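Local coordinates for hypothetical protein TM0957 (Thermotoga maritima, PDB 2F4I) that is of unknown function but adopts an OB fold and is predicted to be a periplasmic lipoprotein of the DUF2291 family, at residues N54-H59 / N70-I75; D102-N107 / P183-P188. All coordinates share one frame; numbering follows the deposited sequence.

How the contacts relate
Followed from the N terminus, the chain runs through helix 44-53 and the short helix 55-59, then returns after a twelve-residue connection, 60-71, without helix or strand as strand 72-81; contact 1 closes this small loop. Contact 2 opens only afterwards, so the two lie in series and neither nest nor cross. It spans a far longer excursion, 75 residues that include three helices and strand 165-174, before strand 184-193 settles beside strand 103-106. Both contacts reach one mixed sheet, their centres about 16 Å apart. Contact 1 ties a helix to the start of a strand, whereas contact 2 is strand pairing within the sheet. Strand 165-174 lies between and connects strands 72-81 and 184-193.

Contact 1: residues N54-H59 / N70-I75; sequences NPELAH and NYRYYI
Helix 55-59 runs across the start of strand 72-75 at 71°, the two axes 10.2 Å apart at closest approach, and the backbones come nearest at His59 and Arg72. The imidazole of His59 lies between helix and strand. Its CG sits beside the backbone N (chi1 -54°), and Pro55 O is over the centre of one ring face. Over the other, offset toward the rim, Arg72 CG makes a CH-pi contact 3.7 Å from the His59 ring centroid. The Arg72 chain bends at chi2, its guanidinium almost perpendicular to the imidazole; Arg72 NH1 is hydrogen-bonded to Tyr71 O, 3.1 Å away, and to Ser69 O. At the imidazole edge, His59 ND1 and Tyr74 OH share a hydrogen bond of 2.7 Å, the rings meeting rim to rim with planes 63° apart. Tyr74 OH also touches Ala58 CB at 3.5 Å, while the Tyr74 ring stacks with Phe172. A short helix is thus packed against the OB-fold sheet, helix 44-53 meeting Ala58 through Thr50 and Leu51. Two buried polar groups satisfy each other; Arg72 would oppose a positive charge on His59, the Glu56 carboxylate and Pro55 O would favour one, and its ionisation stays open.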
loop_
_atom_site.group_PDB
_atom_site.type_symbol
_atom_site.label_atom_id
_atom_site.label_comp_id
_atom_site.label_asym_id
_atom_site.label_seq_id
_atom_site.Cartn_x
_atom_site.Cartn_y
_atom_site.Cartn_z
ATOM N N ASN A 54 -12.659 12.468 -10.734
ATOM C CA ASN A 54 -12.646 11.764 -12.001
ATOM C C ASN A 54 -11.780 10.504 -11.932
ATOM O O ASN A 54 -10.582 10.555 -12.223
ATOM C CB ASN A 54 -12.113 12.701 -13.081
ATOM C CG ASN A 54 -12.341 12.182 -14.491
ATOM O OD1 ASN A 54 -12.506 10.979 -14.724
ATOM N ND2 ASN A 54 -12.286 13.107 -15.458
ATOM N N PRO A 55 -12.383 9.367 -11.556
ATOM C CA PRO A 55 -11.609 8.157 -11.314
ATOM C C PRO A 55 -10.851 7.650 -12.533
ATOM O O PRO A 55 -9.755 7.158 -12.374
ATOM C CB PRO A 55 -12.654 7.138 -10.841
ATOM C CG PRO A 55 -13.799 7.927 -10.389
ATOM C CD PRO A 55 -13.822 9.113 -11.326
ATOM N N GLU A 56 -11.397 7.807 -13.732
ATOM C CA GLU A 56 -10.686 7.375 -14.950
ATOM C C GLU A 56 -9.451 8.226 -15.228
ATOM O O GLU A 56 -8.432 7.673 -15.563
ATOM C CB GLU A 56 -11.571 7.164 -16.191
ATOM C CG GLU A 56 -10.961 6.083 -17.191
ATOM C CD GLU A 56 -11.016 4.607 -16.694
ATOM O OE1 GLU A 56 -12.136 4.156 -16.343
ATOM O OE2 GLU A 56 -9.954 3.886 -16.694
ATOM N N LEU A 57 -9.523 9.533 -15.006
ATOM C CA LEU A 57 -8.350 10.370 -15.028
ATOM C C LEU A 57 -7.350 9.928 -13.996
ATOM O O LEU A 57 -6.175 9.876 -14.310
ATOM C CB LEU A 57 -8.718 11.805 -14.783
ATOM C CG LEU A 57 -7.626 12.840 -14.951
ATOM C CD1 LEU A 57 -7.011 12.780 -16.338
ATOM C CD2 LEU A 57 -8.194 14.248 -14.638
ATOM N N ALA A 58 -7.794 9.621 -12.772
ATOM C CA ALA A 58 -6.900 9.100 -11.723
ATOM C C ALA A 58 -6.208 7.820 -12.191
ATOM O O ALA A 58 -4.991 7.716 -12.100
ATOM C CB ALA A 58 -7.651 8.901 -10.373
ATOM N N HIS A 59 -6.950 6.864 -12.739
ATOM C CA HIS A 59 -6.325 5.622 -13.196
ATOM C C HIS A 59 -5.223 5.984 -14.205
ATOM O O HIS A 59 -4.122 5.512 -14.097
ATOM C CB HIS A 59 -7.315 4.597 -13.813
ATOM C CG HIS A 59 -8.483 4.253 -12.941
ATOM N ND1 HIS A 59 -8.381 4.099 -11.572
ATOM C CD2 HIS A 59 -9.784 4.007 -13.250
ATOM C CE1 HIS A 59 -9.565 3.766 -11.080
ATOM N NE2 HIS A 59 -10.433 3.720 -12.072
ATOM N N ASN A 70 -8.834 -5.274 -15.475
ATOM C CA ASN A 70 -9.540 -4.027 -15.141
ATOM C C ASN A 70 -9.174 -3.466 -13.806
ATOM O O ASN A 70 -9.772 -2.472 -13.345
ATOM C CB ASN A 70 -11.039 -4.247 -15.197
ATOM C CG ASN A 70 -11.531 -4.549 -16.595
ATOM O OD1 ASN A 70 -11.110 -3.949 -17.589
ATOM N ND2 ASN A 70 -12.468 -5.441 -16.665
ATOM N N TYR A 71 -8.186 -4.105 -13.178
ATOM C CA TYR A 71 -7.662 -3.627 -11.913
ATOM C C TYR A 71 -6.609 -2.552 -12.130
ATOM O O TYR A 71 -5.814 -2.614 -13.056
ATOM C CB TYR A 71 -7.164 -4.797 -11.076
ATOM C CG TYR A 71 -8.311 -5.709 -10.596
ATOM C CD1 TYR A 71 -9.038 -5.393 -9.466
ATOM C CD2 TYR A 71 -8.640 -6.874 -11.275
ATOM C CE1 TYR A 71 -10.053 -6.168 -9.021
ATOM C CE2 TYR A 71 -9.677 -7.672 -10.837
ATOM C CZ TYR A 71 -10.381 -7.301 -9.688
ATOM O OH TYR A 71 -11.438 -8.059 -9.242
ATOM N N ARG A 72 -6.639 -1.553 -11.269
ATOM C CA ARG A 72 -5.761 -0.388 -11.316
ATOM C C ARG A 72 -4.962 -0.296 -10.013
ATOM O O ARG A 72 -5.530 -0.211 -8.945
ATOM C CB ARG A 72 -6.634 0.863 -11.513
ATOM C CG ARG A 72 -7.484 0.798 -12.782
ATOM C CD ARG A 72 -6.606 0.746 -14.024
ATOM N NE ARG A 72 -7.384 0.699 -15.261
ATOM C CZ ARG A 72 -7.601 -0.379 -16.019
ATOM N NH1 ARG A 72 -7.113 -1.560 -15.706
ATOM N NH2 ARG A 72 -8.321 -0.268 -17.140
ATOM N N TYR A 73 -3.641 -0.349 -10.108
ATOM C CA TYR A 73 -2.767 -0.467 -8.937
ATOM C C TYR A 73 -2.069 0.853 -8.616
ATOM O O TYR A 73 -1.299 1.364 -9.428
ATOM C CB TYR A 73 -1.699 -1.569 -9.129
ATOM C CG TYR A 73 -2.292 -2.911 -9.362
ATOM C CD1 TYR A 73 -2.629 -3.713 -8.288
ATOM C CD2 TYR A 73 -2.560 -3.372 -10.660
ATOM C CE1 TYR A 73 -3.261 -4.936 -8.481
ATOM C CE2 TYR A 73 -3.159 -4.619 -10.869
ATOM C CZ TYR A 73 -3.516 -5.394 -9.775
ATOM O OH TYR A 73 -4.149 -6.611 -9.919
ATOM N N TYR A 74 -2.349 1.368 -7.412
ATOM C CA TYR A 74 -1.907 2.684 -6.974
ATOM C C TYR A 74 -0.832 2.549 -5.917
ATOM O O TYR A 74 -0.876 1.629 -5.090
ATOM C CB TYR A 74 -3.066 3.432 -6.340
ATOM C CG TYR A 74 -4.084 3.962 -7.305
ATOM C CD1 TYR A 74 -5.101 3.144 -7.802
ATOM C CD2 TYR A 74 -4.052 5.288 -7.691
ATOM C CE1 TYR A 74 -6.033 3.652 -8.657
ATOM C CE2 TYR A 74 -4.969 5.800 -8.542
ATOM C CZ TYR A 74 -5.973 4.987 -9.028
ATOM O OH TYR A 74 -6.904 5.520 -9.892
ATOM N N ILE A 75 0.117 3.482 -5.936
ATOM C CA ILE A 75 1.022 3.637 -4.823
ATOM C C ILE A 75 1.077 5.109 -4.434
ATOM O O ILE A 75 1.287 5.984 -5.293
ATOM C CB ILE A 75 2.373 2.942 -5.081
ATOM C CG1 ILE A 75 3.376 3.277 -3.989
ATOM C CG2 ILE A 75 2.924 3.217 -6.421
ATOM C CD1 ILE A 75 4.444 2.192 -3.928
#

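Contact 2: residues D102-N107 / P183-P188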
loop_
_atom_site.group_PDB
_atom_site.type_symbol
_atom_site.label_atom_id
_atom_site.label_comp_id
_atom_site.label_asym_id
_atom_site.label_seq_id
_atom_site.Cartn_x
_atom_site.Cartn_y
_atom_site.Cartn_z
ATOM N N ASP A 102 -9.739 8.938 5.389
ATOM C CA ASP A 102 -9.383 8.742 3.992
ATOM C C ASP A 102 -8.895 7.317 3.751
ATOM O O ASP A 102 -9.242 6.725 2.728
ATOM C CB ASP A 102 -8.281 9.737 3.564
ATOM C CG ASP A 102 -8.736 11.214 3.648
ATOM O OD1 ASP A 102 -9.418 11.690 2.748
ATOM O OD2 ASP A 102 -8.424 11.879 4.625
ATOM N N LEU A 103 -8.065 6.823 4.684
ATOM C CA LEU A 103 -7.307 5.581 4.514
ATOM C C LEU A 103 -7.458 4.656 5.724
ATOM O O LEU A 103 -7.449 5.105 6.866
ATOM C CB LEU A 103 -5.809 5.877 4.277
ATOM C CG LEU A 103 -5.428 6.654 2.976
ATOM C CD1 LEU A 103 -4.019 7.186 3.067
ATOM C CD2 LEU A 103 -5.639 5.779 1.662
ATOM N N PHE A 104 -7.649 3.368 5.450
ATOM C CA PHE A 104 -7.486 2.338 6.454
ATOM C C PHE A 104 -6.230 1.575 6.068
ATOM O O PHE A 104 -6.228 0.848 5.101
ATOM C CB PHE A 104 -8.698 1.404 6.485
ATOM C CG PHE A 104 -8.543 0.233 7.407
ATOM C CD1 PHE A 104 -7.965 0.378 8.668
ATOM C CD2 PHE A 104 -9.020 -1.000 7.046
ATOM C CE1 PHE A 104 -7.865 -0.695 9.533
ATOM C CE2 PHE A 104 -8.917 -2.092 7.912
ATOM C CZ PHE A 104 -8.339 -1.933 9.143
ATOM N N LEU A 105 -5.174 1.787 6.830
ATOM C CA LEU A 105 -3.902 1.147 6.626
ATOM C C LEU A 105 -3.905 -0.142 7.439
ATOM O O LEU A 105 -3.748 -0.091 8.653
ATOM C CB LEU A 105 -2.784 2.112 7.079
ATOM C CG LEU A 105 -2.616 3.429 6.286
ATOM C CD1 LEU A 105 -1.498 4.239 6.853
ATOM C CD2 LEU A 105 -2.411 3.187 4.786
ATOM N N SER A 106 -4.095 -1.288 6.767
ATOM C CA SER A 106 -4.329 -2.584 7.442
ATOM C C SER A 106 -3.329 -3.704 7.141
ATOM O O SER A 106 -2.540 -3.606 6.187
ATOM C CB SER A 106 -5.711 -3.123 7.057
ATOM O OG SER A 106 -5.799 -3.553 5.714
ATOM N N ASN A 107 -3.419 -4.767 7.942
ATOM C CA ASN A 107 -2.603 -5.985 7.770
ATOM C C ASN A 107 -3.315 -7.061 6.933
ATOM O O ASN A 107 -2.884 -8.219 6.896
ATOM C CB ASN A 107 -2.150 -6.569 9.126
ATOM C CG ASN A 107 -3.303 -6.980 9.984
ATOM O OD1 ASN A 107 -4.421 -7.007 9.508
ATOM N ND2 ASN A 107 -3.045 -7.304 11.258
ATOM N N PRO A 183 -13.515 4.581 4.066
ATOM C CA PRO A 183 -12.068 4.652 3.890
ATOM C C PRO A 183 -11.522 3.712 2.814
ATOM O O PRO A 183 -12.008 2.608 2.668
ATOM C CB PRO A 183 -11.506 4.246 5.263
ATOM C CG PRO A 183 -12.626 4.235 6.221
ATOM C CD PRO A 183 -13.910 4.143 5.417
ATOM N N ILE A 184 -10.516 4.158 2.061
ATOM C CA ILE A 184 -9.818 3.286 1.135
ATOM C C ILE A 184 -8.869 2.413 1.952
ATOM O O ILE A 184 -8.038 2.939 2.714
ATOM C CB ILE A 184 -9.048 4.107 0.071
ATOM C CG1 ILE A 184 -10.047 4.912 -0.774
ATOM C CG2 ILE A 184 -8.171 3.188 -0.825
ATOM C CD1 ILE A 184 -9.443 5.926 -1.676
ATOM N N GLU A 185 -9.015 1.090 1.798
ATOM C CA GLU A 185 -8.148 0.122 2.431
ATOM C C GLU A 185 -6.871 0.044 1.605
ATOM O O GLU A 185 -6.918 -0.121 0.423
ATOM C CB GLU A 185 -8.853 -1.235 2.522
ATOM C CG GLU A 185 -8.029 -2.289 3.232
ATOM C CD GLU A 185 -8.863 -3.467 3.756
ATOM O OE1 GLU A 185 -10.092 -3.503 3.532
ATOM O OE2 GLU A 185 -8.277 -4.349 4.417
ATOM N N ALA A 186 -5.732 0.213 2.249
ATOM C CA ALA A 186 -4.473 0.309 1.582
ATOM C C ALA A 186 -3.478 -0.504 2.390
ATOM O O ALA A 186 -3.623 -0.623 3.605
ATOM C CB ALA A 186 -4.059 1.805 1.489
ATOM N N ILE A 187 -2.513 -1.106 1.707
ATOM C CA ILE A 187 -1.470 -1.884 2.382
ATOM C C ILE A 187 -0.263 -1.005 2.540
ATOM O O ILE A 187 0.307 -0.573 1.568
ATOM C CB ILE A 187 -1.118 -3.181 1.684
ATOM C CG1 ILE A 187 -2.375 -4.062 1.618
ATOM C CG2 ILE A 187 0.033 -3.876 2.441
ATOM C CD1 ILE A 187 -3.178 -4.143 2.914
ATOM N N PRO A 188 0.110 -0.725 3.783
ATOM C CA PRO A 188 1.314 0.072 4.028
ATOM C C PRO A 188 2.638 -0.672 3.857
ATOM O O PRO A 188 2.801 -1.774 4.357
ATOM C CB PRO A 188 1.147 0.582 5.466
ATOM C CG PRO A 188 0.095 -0.308 6.094
ATOM C CD PRO A 188 -0.583 -1.108 5.029
#
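With chi1 of Glu185 at -177° and its chain extended beyond CG, the carboxylate is carried along the strand pair to Ser106, whose OG takes the crowded position between backbone N and carbonyl carbon (chi1 70°). Ser106 OG donates to the anti lone pair of Glu185 OE2 over 2.9 Å. Phe104, its CG likewise anti to the backbone N, lies alongside Glu185 and points the same way; Ser106 CB lies over one face of its ring, toward the rim. Beneath these groups the strands pair in parallel register, Leu103 with Ile184, Phe104 with Glu185 and Leu105 with Ala186. Backbone bonds alternate between the strands: Ile184 N to Asp102 O, Phe104 N to Ile184 O (the shortest, 2.8 Å), and Ala186 N to Phe104 O. Ser106 N to Ala186 O is the longest at 3.3 Å, nearly along the C=O axis. On the other face, Leu105 CD2 packs against Ala186 CB at 3.9 Å, and Leu103 CD2 sits by Ile184 CB. Such a parallel pair in a mostly antiparallel sheet is consistent with the pairing that helps close OB-fold barrels. Asp102 and Leu103 form a classic beta bulge opposite Val92. Strands 89-91 and 165-174 flank the pair on its two sides, while helix 44-53 brings Leu48 against Asp102 and Ile184.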